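Local coordinates for protein epoxide hydrolase (Aspergillus niger, PDB 3G02) that probably hydrolyses epoxides to diols and is an enantioselective form, obtained by directed evolution, of an alpha/beta hydrolase-fold enzyme, at residues Asn18-Ser23 against Phe85-Thr90; Glu60-Met65 against Ser270-Leu275; Phe125-Gln130 against Ala377-Pro382; Gly152-Ser157 against Thr305-Arg310; Lys163-Met168 against Ala311-Arg316. The protein carries 9 engineered substitutions. One frame throughout, in Å; residues are numbered along the deposited sequence.

Interaction 1: Asn18-Ser23 against Phe85-Thr90; sequences NPFTVS and FPQFTT
A single beta bridge of antiparallel type ties the segment ahead of helix 26-38 to strand 87-92, an outermost strand of the mixed central sheet. Pro19 and Phe88 are its non-hydrogen-bonded pair, a place well suited to proline, which has no N-H to give. The flanking residues supply the bonds. Thr89 N donates to Asn18 O (3.1 Å) within the carbonyl plane. Phe20 N reaches Gln87 O (2.8 Å) along a nearly straight line (166° at the hydrogen), but from 51° above the plane of that carbonyl. Asn18 O also receives a C-H...O contact from Phe88 CA at 3.2 Å. Two waters lengthen the seam: one accepts from Asn18 N and donates to Thr89 O, the other donates to Asn18 O and bonds Thr89 OG1.

Phe20, with CG anti to its backbone N (chi1 -179°), sends its ring alongside Gln87 and Thr89. Its CD1 meets the methyl CG2 of Thr89 at 3.7 Å, and at the ring edge CD2 lies 3.9 Å from Gln87 OE1, the amide standing almost perpendicular to the ring. Val22 CG2 comes to 3.8 Å from the same Gln87 OE1. The backbone bonds thus set the register, while Gln87 OE1, satisfied by His98 NE2, can lie against the apolar carbon of Phe20 and Val22; Gln87 NE2 has a weak bond to Asn83.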
# COMPACT_ATOMS: atom_id res chain seq x y z
N ASN A 18 28.18 22.34 14.27
CA ASN A 18 27.15 22.26 15.29
C ASN A 18 26.96 20.80 15.68
O ASN A 18 26.14 20.10 15.07
CB ASN A 18 25.83 22.86 14.79
CG ASN A 18 25.94 24.34 14.49
OD1 ASN A 18 26.06 25.16 15.39
ND2 ASN A 18 25.88 24.69 13.21
N PRO A 19 27.72 20.33 16.68
CA PRO A 19 27.68 18.92 17.08
C PRO A 19 26.27 18.50 17.49
O PRO A 19 25.59 19.23 18.20
CB PRO A 19 28.61 18.86 18.30
CG PRO A 19 29.48 20.05 18.17
CD PRO A 19 28.65 21.11 17.53
N PHE A 20 25.86 17.33 17.02
CA PHE A 20 24.53 16.83 17.29
C PHE A 20 24.62 15.57 18.14
O PHE A 20 25.48 14.72 17.92
CB PHE A 20 23.82 16.53 15.96
CG PHE A 20 22.42 16.02 16.12
CD1 PHE A 20 21.36 16.90 16.33
CD2 PHE A 20 22.14 14.66 16.05
CE1 PHE A 20 20.06 16.44 16.47
CE2 PHE A 20 20.84 14.18 16.19
CZ PHE A 20 19.80 15.07 16.40
N THR A 21 23.73 15.48 19.12
CA THR A 21 23.63 14.32 20.00
C THR A 21 22.19 13.83 19.99
O THR A 21 21.26 14.61 20.22
CB THR A 21 24.07 14.66 21.45
OG1 THR A 21 25.38 15.24 21.43
CG2 THR A 21 24.09 13.42 22.33
N VAL A 22 22.01 12.54 19.71
CA VAL A 22 20.69 11.92 19.81
C VAL A 22 20.34 11.76 21.28
O VAL A 22 21.07 11.12 22.04
CB VAL A 22 20.63 10.56 19.07
CG1 VAL A 22 19.22 9.98 19.15
CG2 VAL A 22 21.08 10.71 17.62
N SER A 23 19.21 12.35 21.68
CA SER A 23 18.76 12.32 23.06
C SER A 23 17.24 12.31 23.10
O SER A 23 16.60 13.34 23.35
CB SER A 23 19.32 13.51 23.84
OG SER A 23 19.00 13.41 25.22
N PHE A 85 29.80 8.20 16.89
CA PHE A 85 30.45 8.84 15.74
C PHE A 85 30.11 10.32 15.71
O PHE A 85 29.07 10.72 16.24
CB PHE A 85 30.01 8.17 14.44
CG PHE A 85 30.62 6.81 14.22
CD1 PHE A 85 31.83 6.68 13.53
CD2 PHE A 85 29.99 5.67 14.70
CE1 PHE A 85 32.39 5.42 13.33
CE2 PHE A 85 30.55 4.41 14.50
CZ PHE A 85 31.75 4.29 13.82
N PRO A 86 30.99 11.15 15.10
CA PRO A 86 30.67 12.57 14.98
C PRO A 86 29.38 12.79 14.19
O PRO A 86 29.23 12.22 13.11
CB PRO A 86 31.87 13.14 14.21
CG PRO A 86 32.98 12.18 14.49
CD PRO A 86 32.31 10.84 14.53
N GLN A 87 28.47 13.57 14.76
CA GLN A 87 27.25 14.00 14.06
C GLN A 87 27.12 15.51 14.17
O GLN A 87 27.53 16.11 15.18
CB GLN A 87 26.00 13.38 14.68
CG GLN A 87 25.92 11.87 14.68
CD GLN A 87 24.70 11.40 15.44
OE1 GLN A 87 23.62 11.28 14.87
NE2 GLN A 87 24.86 11.16 16.73
N PHE A 88 26.53 16.11 13.15
CA PHE A 88 26.32 17.55 13.10
C PHE A 88 25.00 17.87 12.43
O PHE A 88 24.40 17.01 11.77
CB PHE A 88 27.44 18.23 12.31
CG PHE A 88 28.83 17.87 12.78
CD1 PHE A 88 29.48 16.76 12.24
CD2 PHE A 88 29.48 18.64 13.74
CE1 PHE A 88 30.76 16.41 12.67
CE2 PHE A 88 30.76 18.31 14.16
CZ PHE A 88 31.40 17.19 13.63
N THR A 89 24.53 19.10 12.60
CA THR A 89 23.48 19.63 11.75
C THR A 89 23.94 20.95 11.14
O THR A 89 24.73 21.68 11.74
CB THR A 89 22.14 19.87 12.48
OG1 THR A 89 22.31 20.83 13.53
CG2 THR A 89 21.59 18.57 13.07
N THR A 90 23.43 21.23 9.95
CA THR A 90 23.60 22.54 9.35
C THR A 90 22.30 22.90 8.65
O THR A 90 21.52 22.01 8.31
CB THR A 90 24.81 22.59 8.38
OG1 THR A 90 25.10 23.95 8.04
CG2 THR A 90 24.55 21.78 7.12
O HOH W 1 27.59 21.84 11.56
O HOH W 2 23.45 20.00 15.75
O HOH W 3 28.25 14.62 17.90

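Interaction 2: Glu60-Met65 against Ser270-Leu275; sequences EWLTTM and SPIALL
Apolar contacts carry this meeting of helix 59-71 and helix 271-284, and Leu275 is their centre. With CG anti to the backbone N (chi1 175°), its fork reaches across to helix 59-71: CD1 lies 3.8 Å from Trp61 CH2, while CD2 touches both Leu62 CD1 and Met65 CB, 3.9 Å from each. Leu62 and Leu275 run alongside each other with their tips pointing opposite ways. The second branch of Leu62 is used too, its CD2 resting 4.0 Å from Ile272 CG2. Leucine suits both places because each of its two methyls finds a different partner. Within helix 59-71, Met65, CG anti to its carbonyl carbon (chi1 -69°), sets CG over the centre of one face of the Trp61 ring, covering one side of the indole that Leu275 touches. The short axes stay 11.3 Å apart and run at 133°, so the gap is bridged largely by the branched ends of leucine and isoleucine and the tip of the indole.

Two polar bonds stay local. Ser270, the N-cap of helix 271-284, accepts from Ile272 N through OG at 3.1 Å, and this OG is also bonded to Ser39. Thr64 OG1 donates to Glu60 O at 2.9 Å, alongside the helical bond from Thr64 N.

Helix 292-304 covers Met65 through Leu296, and helix 26-38 covers Pro271 through Leu32 and Leu35. Ser269 and His265 of the second subunit pack on Ile272 and Leu62, placing the contact beside the dimer interface.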
# COMPACT_ATOMS: atom_id res chain seq x y z
N GLU A 60 3.15 -15.03 13.13
CA GLU A 60 4.18 -15.45 14.08
C GLU A 60 5.26 -14.39 14.25
O GLU A 60 5.61 -14.02 15.36
CB GLU A 60 4.80 -16.77 13.65
CG GLU A 60 5.75 -17.37 14.67
CD GLU A 60 6.41 -18.66 14.21
OE1 GLU A 60 6.09 -19.16 13.10
OE2 GLU A 60 7.26 -19.18 14.96
N TRP A 61 5.77 -13.89 13.13
CA TRP A 61 6.84 -12.90 13.16
C TRP A 61 6.37 -11.62 13.85
O TRP A 61 7.05 -11.11 14.74
CB TRP A 61 7.36 -12.61 11.75
CG TRP A 61 8.48 -11.63 11.71
CD1 TRP A 61 9.82 -11.90 11.83
CD2 TRP A 61 8.38 -10.20 11.56
NE1 TRP A 61 10.55 -10.75 11.76
CE2 TRP A 61 9.70 -9.69 11.59
CE3 TRP A 61 7.31 -9.32 11.40
CZ2 TRP A 61 9.97 -8.32 11.46
CZ3 TRP A 61 7.58 -7.96 11.28
CH2 TRP A 61 8.90 -7.47 11.31
N LEU A 62 5.21 -11.11 13.44
CA LEU A 62 4.73 -9.85 14.02
C LEU A 62 4.46 -9.96 15.52
O LEU A 62 4.81 -9.06 16.28
CB LEU A 62 3.52 -9.31 13.27
CG LEU A 62 3.18 -7.84 13.58
CD1 LEU A 62 4.31 -6.90 13.19
CD2 LEU A 62 1.88 -7.42 12.91
N THR A 63 3.83 -11.07 15.93
CA THR A 63 3.54 -11.34 17.34
C THR A 63 4.83 -11.38 18.15
O THR A 63 4.93 -10.71 19.19
CB THR A 63 2.79 -12.69 17.50
OG1 THR A 63 1.62 -12.69 16.68
CG2 THR A 63 2.40 -12.94 18.96
N THR A 64 5.80 -12.14 17.67
CA THR A 64 7.11 -12.31 18.33
C THR A 64 7.87 -10.99 18.40
O THR A 64 8.45 -10.66 19.43
CB THR A 64 7.96 -13.39 17.62
OG1 THR A 64 7.29 -14.65 17.70
CG2 THR A 64 9.34 -13.51 18.26
N MET A 65 7.85 -10.22 17.31
CA MET A 65 8.54 -8.93 17.28
C MET A 65 7.89 -7.91 18.20
O MET A 65 8.60 -7.11 18.83
CB MET A 65 8.62 -8.39 15.85
CG MET A 65 9.54 -9.18 14.96
SD MET A 65 11.28 -9.01 15.40
CE MET A 65 11.68 -7.42 14.67
N SER A 270 0.31 3.88 14.28
CA SER A 270 0.72 2.83 15.21
C SER A 270 2.12 2.36 14.86
O SER A 270 2.45 2.17 13.69
CB SER A 270 -0.25 1.65 15.13
OG SER A 270 0.32 0.48 15.71
N PRO A 271 2.97 2.14 15.89
CA PRO A 271 4.32 1.63 15.63
C PRO A 271 4.31 0.23 15.03
O PRO A 271 5.26 -0.15 14.35
CB PRO A 271 4.97 1.65 17.02
CG PRO A 271 3.82 1.59 17.98
CD PRO A 271 2.73 2.37 17.33
N ILE A 272 3.25 -0.53 15.30
CA ILE A 272 3.11 -1.88 14.74
C ILE A 272 2.78 -1.82 13.23
O ILE A 272 3.26 -2.66 12.46
CB ILE A 272 2.10 -2.73 15.55
CG1 ILE A 272 2.75 -3.15 16.89
CG2 ILE A 272 1.58 -3.93 14.76
CD1 ILE A 272 3.94 -4.07 16.78
N ALA A 273 1.99 -0.83 12.82
CA ALA A 273 1.77 -0.58 11.39
C ALA A 273 3.10 -0.31 10.70
O ALA A 273 3.40 -0.91 9.67
CB ALA A 273 0.80 0.58 11.18
N LEU A 274 3.89 0.58 11.28
CA LEU A 274 5.19 0.91 10.72
C LEU A 274 6.10 -0.33 10.66
O LEU A 274 6.77 -0.57 9.65
CB LEU A 274 5.84 2.04 11.51
CG LEU A 274 7.13 2.62 10.93
CD1 LEU A 274 6.87 3.42 9.67
CD2 LEU A 274 7.80 3.47 11.99
N LEU A 275 6.13 -1.10 11.74
CA LEU A 275 6.96 -2.30 11.80
C LEU A 275 6.58 -3.32 10.72
O LEU A 275 7.46 -3.92 10.10
CB LEU A 275 6.88 -2.95 13.19
CG LEU A 275 7.60 -4.29 13.41
CD1 LEU A 275 9.11 -4.17 13.27
CD2 LEU A 275 7.26 -4.84 14.79

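Interaction 3: Phe125-Gln130 against Ala377-Pro382; sequences FYPILQ and AALERP
Five apolar approaches hold the first turn of helix 126-135 against the short helix 377-380 and the residue that opens the next helix. Ala378 CB is met by Phe125 CD1 at 3.9 Å and, less closely, by Ile128 CD1 at 4.2 Å; a methyl is small enough to accept both the ring and the isoleucine tip. Ile128, with CG1 anti to its carbonyl carbon (chi1 -73°) and its chain extended to CD1, crosses Pro382 obliquely, CG1 lying 3.8 Å from Pro382 CB. That same Pro382 CB is 3.8 Å from Pro127 CB, so two proline rings meet by their carbons. Leu379 CD2 is a looser neighbour of Pro127 CG at 4.4 Å.

Both segments belong to the alpha/beta hydrolase core: helix 126-135 comes between strands 110-115 and 143-148 in the chain, and helix 377-380 follows the loop holding His375, the predicted active-site proton donor. The side chain of Leu379 is about 9 Å from that of His375.

One water links the two backbones, accepting from Ile128 N at 2.9 Å and donating to Ala378 O at 2.7 Å. The water suits Ala378 O because the residue four on is Pro382, which has no N-H to give to that carbonyl. Leu385 of helix 382-396 packs on Ile128 and Ala378.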
# COMPACT_ATOMS: atom_id res chain seq x y z
N PHE A 125 25.41 3.25 7.23
CA PHE A 125 26.83 3.37 6.93
C PHE A 125 27.74 3.26 8.14
O PHE A 125 28.96 3.34 8.01
CB PHE A 125 27.09 4.67 6.15
CG PHE A 125 26.55 4.64 4.75
CD1 PHE A 125 27.23 3.96 3.75
CD2 PHE A 125 25.35 5.28 4.44
CE1 PHE A 125 26.73 3.91 2.45
CE2 PHE A 125 24.84 5.24 3.14
CZ PHE A 125 25.53 4.56 2.15
N TYR A 126 27.15 3.08 9.33
CA TYR A 126 27.94 2.97 10.56
C TYR A 126 28.94 1.80 10.55
O TYR A 126 30.09 2.00 10.93
CB TYR A 126 27.05 2.96 11.80
CG TYR A 126 26.82 4.34 12.39
CD1 TYR A 126 26.65 5.46 11.57
CD2 TYR A 126 26.76 4.53 13.78
CE1 TYR A 126 26.44 6.73 12.11
CE2 TYR A 126 26.55 5.79 14.32
CZ TYR A 126 26.40 6.88 13.49
OH TYR A 126 26.19 8.13 14.03
N PRO A 127 28.52 0.58 10.12
CA PRO A 127 29.54 -0.47 10.00
C PRO A 127 30.75 -0.08 9.15
O PRO A 127 31.88 -0.39 9.53
CB PRO A 127 28.75 -1.63 9.36
CG PRO A 127 27.38 -1.44 9.91
CD PRO A 127 27.18 0.06 9.81
N ILE A 128 30.52 0.61 8.03
CA ILE A 128 31.63 1.08 7.19
C ILE A 128 32.46 2.17 7.88
O ILE A 128 33.70 2.13 7.84
CB ILE A 128 31.13 1.53 5.79
CG1 ILE A 128 30.77 0.30 4.95
CG2 ILE A 128 32.19 2.40 5.08
CD1 ILE A 128 30.13 0.59 3.61
N LEU A 129 31.80 3.12 8.53
CA LEU A 129 32.52 4.14 9.31
C LEU A 129 33.40 3.50 10.38
O LEU A 129 34.53 3.93 10.60
CB LEU A 129 31.55 5.16 9.92
CG LEU A 129 30.76 6.05 8.96
CD1 LEU A 129 29.97 7.07 9.76
CD2 LEU A 129 31.66 6.74 7.94
N GLN A 130 32.87 2.46 11.04
CA GLN A 130 33.62 1.75 12.07
C GLN A 130 34.88 1.11 11.51
O GLN A 130 35.95 1.21 12.11
CB GLN A 130 32.73 0.70 12.76
CG GLN A 130 33.43 -0.08 13.88
CD GLN A 130 33.85 0.79 15.06
OE1 GLN A 130 33.19 1.78 15.39
NE2 GLN A 130 34.95 0.42 15.71
N ALA A 377 23.37 -3.24 1.14
CA ALA A 377 24.79 -3.57 0.98
C ALA A 377 25.69 -3.05 2.11
O ALA A 377 26.55 -3.78 2.59
CB ALA A 377 25.30 -3.09 -0.36
N ALA A 378 25.48 -1.80 2.52
CA ALA A 378 26.28 -1.22 3.61
C ALA A 378 26.10 -1.96 4.93
O ALA A 378 27.04 -2.06 5.72
CB ALA A 378 25.97 0.26 3.77
N LEU A 379 24.89 -2.48 5.17
CA LEU A 379 24.61 -3.27 6.37
C LEU A 379 25.04 -4.73 6.24
O LEU A 379 25.54 -5.32 7.20
CB LEU A 379 23.11 -3.25 6.70
CG LEU A 379 22.47 -2.01 7.30
CD1 LEU A 379 21.00 -2.30 7.57
CD2 LEU A 379 23.17 -1.59 8.58
N GLU A 380 24.82 -5.30 5.06
CA GLU A 380 25.00 -6.74 4.85
C GLU A 380 26.44 -7.09 4.53
O GLU A 380 26.97 -8.09 5.04
CB GLU A 380 24.11 -7.21 3.71
CG GLU A 380 22.62 -7.17 3.98
CD GLU A 380 21.83 -7.69 2.82
OE1 GLU A 380 22.01 -8.87 2.46
OE2 GLU A 380 21.03 -6.92 2.25
N ARG A 381 27.06 -6.29 3.67
CA ARG A 381 28.41 -6.56 3.16
C ARG A 381 29.29 -5.31 3.28
O ARG A 381 29.86 -4.86 2.28
CB ARG A 381 28.36 -7.03 1.70
CG ARG A 381 27.38 -8.17 1.39
CD ARG A 381 27.65 -9.43 2.20
NE ARG A 381 28.97 -10.00 1.93
CZ ARG A 381 29.43 -11.12 2.49
NH1 ARG A 381 28.69 -11.80 3.35
NH2 ARG A 381 30.64 -11.55 2.18
N PRO A 382 29.43 -4.76 4.50
CA PRO A 382 30.18 -3.51 4.65
C PRO A 382 31.63 -3.60 4.19
O PRO A 382 32.14 -2.67 3.57
CB PRO A 382 30.11 -3.22 6.15
CG PRO A 382 29.82 -4.55 6.78
CD PRO A 382 28.92 -5.24 5.80
O HOH W 4 27.98 0.28 6.62

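Interaction 4: Gly152-Ser157 against Thr305-Arg310; sequences GYTFSS and TESFPR
The flat guanidinium of Arg310 faces Gly152 and turns its edge to the tight turn that follows. Gly152 O sits over the centre of one face, 3.5 Å from Arg310 CZ. At the edge, NH1 donates to Ser156 O at 2.8 Å, nearly straight (161°), in the guanidinium plane and on a lone pair of the carbonyl; NH2 adds a weak bond to Thr154 O at 3.0 Å. A bend at chi3 (-68°) folds the chain back so that NH2 also serves Thr305 O (2.9 Å) and NE serves Glu306 O. Gly158 O is a further partner of NH1. Five carbonyls accept from the group, one weakly, hold its rotation and probably stabilise its charge.

Ser307 OG stands between two partners: it accepts from Thr154 N (2.8 Å) and donates to Thr305 OG1 (2.7 Å), which is bonded onward to Leu301 O. Thr305 uses its other branch on Phe155, the two crossing at about a right angle with CG2 3.6 Å from CE1. Gly152 suits its place because its positive phi (90°) and the nearness of Arg310 O would crowd a side-chain carbon.

Thr154 and Phe155 are the central pair of a type II' turn from Tyr153 to Ser156. Glu306, at positive phi, closes helix 292-304 in a Schellman motif. Helix 307-311, probably part of the lid inserted in the alpha/beta hydrolase fold, is thus joined to a core loop, with Tyr153 beside the predicted active-site residues Asp193 and Tyr315.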
# COMPACT_ATOMS: atom_id res chain seq x y z
N GLY A 152 13.84 14.88 4.92
CA GLY A 152 12.71 14.04 5.31
C GLY A 152 13.03 12.79 6.11
O GLY A 152 12.12 12.09 6.55
N TYR A 153 14.32 12.50 6.31
CA TYR A 153 14.71 11.30 7.06
C TYR A 153 15.36 11.62 8.41
O TYR A 153 16.24 12.48 8.50
CB TYR A 153 15.73 10.48 6.29
CG TYR A 153 15.28 9.81 5.01
CD1 TYR A 153 15.28 10.51 3.80
CD2 TYR A 153 14.93 8.46 5.00
CE1 TYR A 153 14.91 9.89 2.61
CE2 TYR A 153 14.55 7.83 3.81
CZ TYR A 153 14.55 8.55 2.62
OH TYR A 153 14.20 7.92 1.44
N THR A 154 14.95 10.85 9.41
CA THR A 154 15.50 10.90 10.77
C THR A 154 15.70 12.32 11.29
O THR A 154 14.73 13.06 11.43
CB THR A 154 16.75 9.95 10.95
OG1 THR A 154 17.91 10.50 10.31
CG2 THR A 154 16.47 8.56 10.37
N PHE A 155 16.95 12.71 11.54
CA PHE A 155 17.22 13.99 12.20
C PHE A 155 17.33 15.18 11.25
O PHE A 155 17.54 16.31 11.68
CB PHE A 155 18.43 13.85 13.14
CG PHE A 155 18.28 12.69 14.07
CD1 PHE A 155 17.35 12.74 15.10
CD2 PHE A 155 19.02 11.52 13.89
CE1 PHE A 155 17.18 11.66 15.96
CE2 PHE A 155 18.85 10.43 14.74
CZ PHE A 155 17.93 10.51 15.77
N SER A 156 17.17 14.92 9.95
CA SER A 156 16.96 16.00 8.99
C SER A 156 15.49 16.39 8.96
O SER A 156 14.61 15.54 9.03
CB SER A 156 17.43 15.60 7.59
OG SER A 156 18.84 15.67 7.50
N SER A 157 15.23 17.69 8.86
CA SER A 157 13.86 18.19 8.78
C SER A 157 13.38 18.14 7.33
O SER A 157 14.04 17.56 6.46
CB SER A 157 13.77 19.61 9.34
OG SER A 157 14.37 20.56 8.48
N THR A 305 11.35 9.77 14.89
CA THR A 305 11.69 10.96 14.10
C THR A 305 10.61 11.30 13.07
O THR A 305 10.79 12.19 12.25
CB THR A 305 13.03 10.76 13.37
OG1 THR A 305 12.95 9.59 12.55
CG2 THR A 305 14.17 10.62 14.37
N GLU A 306 9.49 10.57 13.12
CA GLU A 306 8.40 10.74 12.15
C GLU A 306 8.92 10.76 10.72
O GLU A 306 8.52 11.59 9.90
CB GLU A 306 7.58 12.01 12.45
CG GLU A 306 6.88 11.99 13.80
CD GLU A 306 6.18 13.29 14.15
OE1 GLU A 306 6.80 14.37 13.98
OE2 GLU A 306 5.02 13.24 14.60
N SER A 307 9.84 9.84 10.43
CA SER A 307 10.50 9.77 9.13
C SER A 307 9.57 9.39 8.00
O SER A 307 9.59 10.03 6.94
CB SER A 307 11.65 8.75 9.16
OG SER A 307 12.75 9.25 9.90
N PHE A 308 8.74 8.37 8.20
CA PHE A 308 8.04 7.78 7.08
C PHE A 308 7.21 8.77 6.25
O PHE A 308 7.37 8.83 5.03
CB PHE A 308 7.18 6.56 7.45
CG PHE A 308 6.46 6.00 6.27
CD1 PHE A 308 7.09 5.09 5.43
CD2 PHE A 308 5.19 6.46 5.95
CE1 PHE A 308 6.45 4.62 4.30
CE2 PHE A 308 4.53 6.00 4.81
CZ PHE A 308 5.16 5.07 3.99
N PRO A 309 6.30 9.54 6.90
CA PRO A 309 5.47 10.43 6.08
C PRO A 309 6.24 11.53 5.35
O PRO A 309 5.74 12.07 4.36
CB PRO A 309 4.49 11.04 7.10
CG PRO A 309 5.19 10.91 8.41
CD PRO A 309 5.93 9.61 8.33
N ARG A 310 7.44 11.85 5.84
CA ARG A 310 8.26 12.92 5.26
C ARG A 310 9.22 12.42 4.20
O ARG A 310 9.55 13.13 3.25
CB ARG A 310 9.06 13.62 6.37
CG ARG A 310 8.21 14.12 7.53
CD ARG A 310 9.03 14.92 8.54
NE ARG A 310 10.00 14.09 9.27
CZ ARG A 310 11.32 14.26 9.24
NH1 ARG A 310 11.88 15.21 8.48
NH2 ARG A 310 12.10 13.46 9.96

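Interaction 5: Lys163-Met168 against Ala311-Arg316. With FMT (formic acid), chain C.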
# COMPACT_ATOMS: atom_id res chain seq x y z
N LYS A 163 5.70 23.88 -0.65
CA LYS A 163 6.09 23.63 -2.04
C LYS A 163 6.48 22.18 -2.23
O LYS A 163 6.87 21.50 -1.28
CB LYS A 163 7.24 24.56 -2.47
CG LYS A 163 8.50 24.46 -1.60
CD LYS A 163 9.68 25.25 -2.18
CE LYS A 163 10.55 24.37 -3.09
NZ LYS A 163 11.87 25.00 -3.38
N ASP A 164 6.37 21.71 -3.47
CA ASP A 164 6.79 20.37 -3.85
C ASP A 164 8.31 20.26 -3.74
O ASP A 164 9.02 21.27 -3.77
CB ASP A 164 6.30 20.06 -5.27
CG ASP A 164 6.31 18.57 -5.60
OD1 ASP A 164 6.43 17.72 -4.69
OD2 ASP A 164 6.19 18.24 -6.80
N PHE A 165 8.80 19.04 -3.58
CA PHE A 165 10.22 18.77 -3.38
C PHE A 165 10.51 17.44 -4.05
O PHE A 165 9.78 16.47 -3.83
CB PHE A 165 10.53 18.70 -1.89
CG PHE A 165 11.95 19.05 -1.52
CD1 PHE A 165 12.37 20.38 -1.47
CD2 PHE A 165 12.86 18.05 -1.19
CE1 PHE A 165 13.68 20.71 -1.10
CE2 PHE A 165 14.17 18.36 -0.82
CZ PHE A 165 14.58 19.69 -0.78
N GLY A 166 11.55 17.39 -4.88
CA GLY A 166 11.83 16.19 -5.66
C GLY A 166 13.28 15.77 -5.61
O GLY A 166 14.04 16.22 -4.75
N LEU A 167 13.66 14.90 -6.54
CA LEU A 167 14.99 14.32 -6.57
C LEU A 167 16.09 15.35 -6.84
O LEU A 167 17.15 15.30 -6.21
CB LEU A 167 15.06 13.15 -7.56
CG LEU A 167 14.21 11.93 -7.18
CD1 LEU A 167 13.83 11.09 -8.39
CD2 LEU A 167 14.93 11.08 -6.14
N MET A 168 15.83 16.29 -7.74
CA MET A 168 16.79 17.35 -8.04
C MET A 168 17.03 18.25 -6.82
O MET A 168 18.15 18.69 -6.57
CB MET A 168 16.33 18.19 -9.23
CG MET A 168 17.38 19.20 -9.73
SD MET A 168 18.90 18.41 -10.29
CE MET A 168 18.34 17.56 -11.77
N ALA A 311 9.69 11.18 4.35
CA ALA A 311 10.75 10.63 3.52
C ALA A 311 10.26 10.20 2.14
O ALA A 311 11.05 10.12 1.19
CB ALA A 311 11.40 9.46 4.23
N ILE A 312 8.98 9.89 2.04
CA ILE A 312 8.47 9.27 0.82
C ILE A 312 8.16 10.24 -0.33
O ILE A 312 7.71 9.82 -1.39
CB ILE A 312 7.28 8.32 1.11
CG1 ILE A 312 6.11 9.08 1.75
CG2 ILE A 312 7.75 7.14 1.98
CD1 ILE A 312 4.84 8.26 1.85
N HIS A 313 8.45 11.53 -0.12
CA HIS A 313 8.15 12.55 -1.13
C HIS A 313 8.76 12.25 -2.50
O HIS A 313 8.19 12.59 -3.53
CB HIS A 313 8.57 13.96 -0.65
CG HIS A 313 10.04 14.14 -0.46
ND1 HIS A 313 10.69 13.79 0.71
CD2 HIS A 313 10.99 14.67 -1.27
CE1 HIS A 313 11.98 14.07 0.60
NE2 HIS A 313 12.19 14.61 -0.59
N THR A 314 9.92 11.60 -2.50
CA THR A 314 10.64 11.33 -3.74
C THR A 314 9.98 10.27 -4.61
O THR A 314 10.23 10.23 -5.81
CB THR A 314 12.07 10.88 -3.47
OG1 THR A 314 12.05 9.80 -2.53
CG2 THR A 314 12.90 12.03 -2.91
N TYR A 315 9.14 9.43 -4.02
CA TYR A 315 8.58 8.30 -4.77
C TYR A 315 7.77 8.71 -6.00
O TYR A 315 7.82 8.03 -7.01
CB TYR A 315 7.77 7.38 -3.86
CG TYR A 315 8.64 6.41 -3.11
CD1 TYR A 315 9.32 6.81 -1.96
CD2 TYR A 315 8.80 5.09 -3.55
CE1 TYR A 315 10.12 5.91 -1.26
CE2 TYR A 315 9.60 4.19 -2.86
CZ TYR A 315 10.26 4.61 -1.72
OH TYR A 315 11.06 3.73 -1.02
N ARG A 316 7.03 9.81 -5.90
CA ARG A 316 6.22 10.25 -7.04
C ARG A 316 7.08 10.65 -8.25
O ARG A 316 6.58 10.67 -9.37
CB ARG A 316 5.25 11.36 -6.65
CG ARG A 316 5.87 12.57 -5.99
CD ARG A 316 4.77 13.50 -5.55
NE ARG A 316 5.22 14.62 -4.73
CZ ARG A 316 5.31 14.59 -3.40
NH1 ARG A 316 5.02 13.48 -2.72
NH2 ARG A 316 5.70 15.67 -2.75
C FMT C . 13.10 1.69 -2.17
O1 FMT C . 13.83 0.82 -2.63
O2 FMT C . 11.87 1.61 -2.22
O HOH W 5 8.78 14.53 -5.49
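Asp164 OD1 is gripped by three N-H groups. Arg316 NH2 gives the shortest and straightest bond, 2.9 Å and 162° at the hydrogen, meeting OD1 nearly along its C-O axis and within the guanidinium plane; Arg316 NE adds a weak one at 3.3 Å, and Phe165 N another weak one. The side chains meet tip to tip as a salt bridge, the arginine extended from CG to NE. Its charge has a second partner, Glu47 of the second subunit, through NH1, and His313 O lies over one guanidinium face.

Beside this, Phe165 CD2 lies 3.6 Å from His313 NE2, the ring planes meeting obliquely at 63°. His313 is held by Arg310 O and Asn170. Leu167 CD2 packs on Thr314 CB at 3.9 Å.

Tyr315, the predicted proton donor, leaves the backbone on the side away from 163-168; its OH donates to O2 of a bound formic acid (2.6 Å), probably from the crystallisation liquor. Tyr252 OH also bonds this molecule, consistent with the paired lid tyrosines that hold the epoxide oxygen in this family. The arginine, shared between two carboxylates, probably stays charged and keeps Asp164 ionised.

Interaction 1 lies at the edge of the central sheet and closes before the loops of interactions 3, 4 and 5 open; it touches interaction 3 through Phe85 and Tyr126, and interaction 4 through Phe20 and Phe155. Interactions 4 and 5, centres 13 Å apart, follow one another on helices 307-311 and 315-318, whose other partners are core segments, so the probable lid and the core are joined twice beside Tyr315. Both are nested inside the loop that interaction 3 closes. Interaction 2, 20 Å from interaction 4 between centres, meets it where Leu274 touches Phe308. Interactions 2, 4 and 5 all reach the second subunit, which places the probable lid beside the subunit interface.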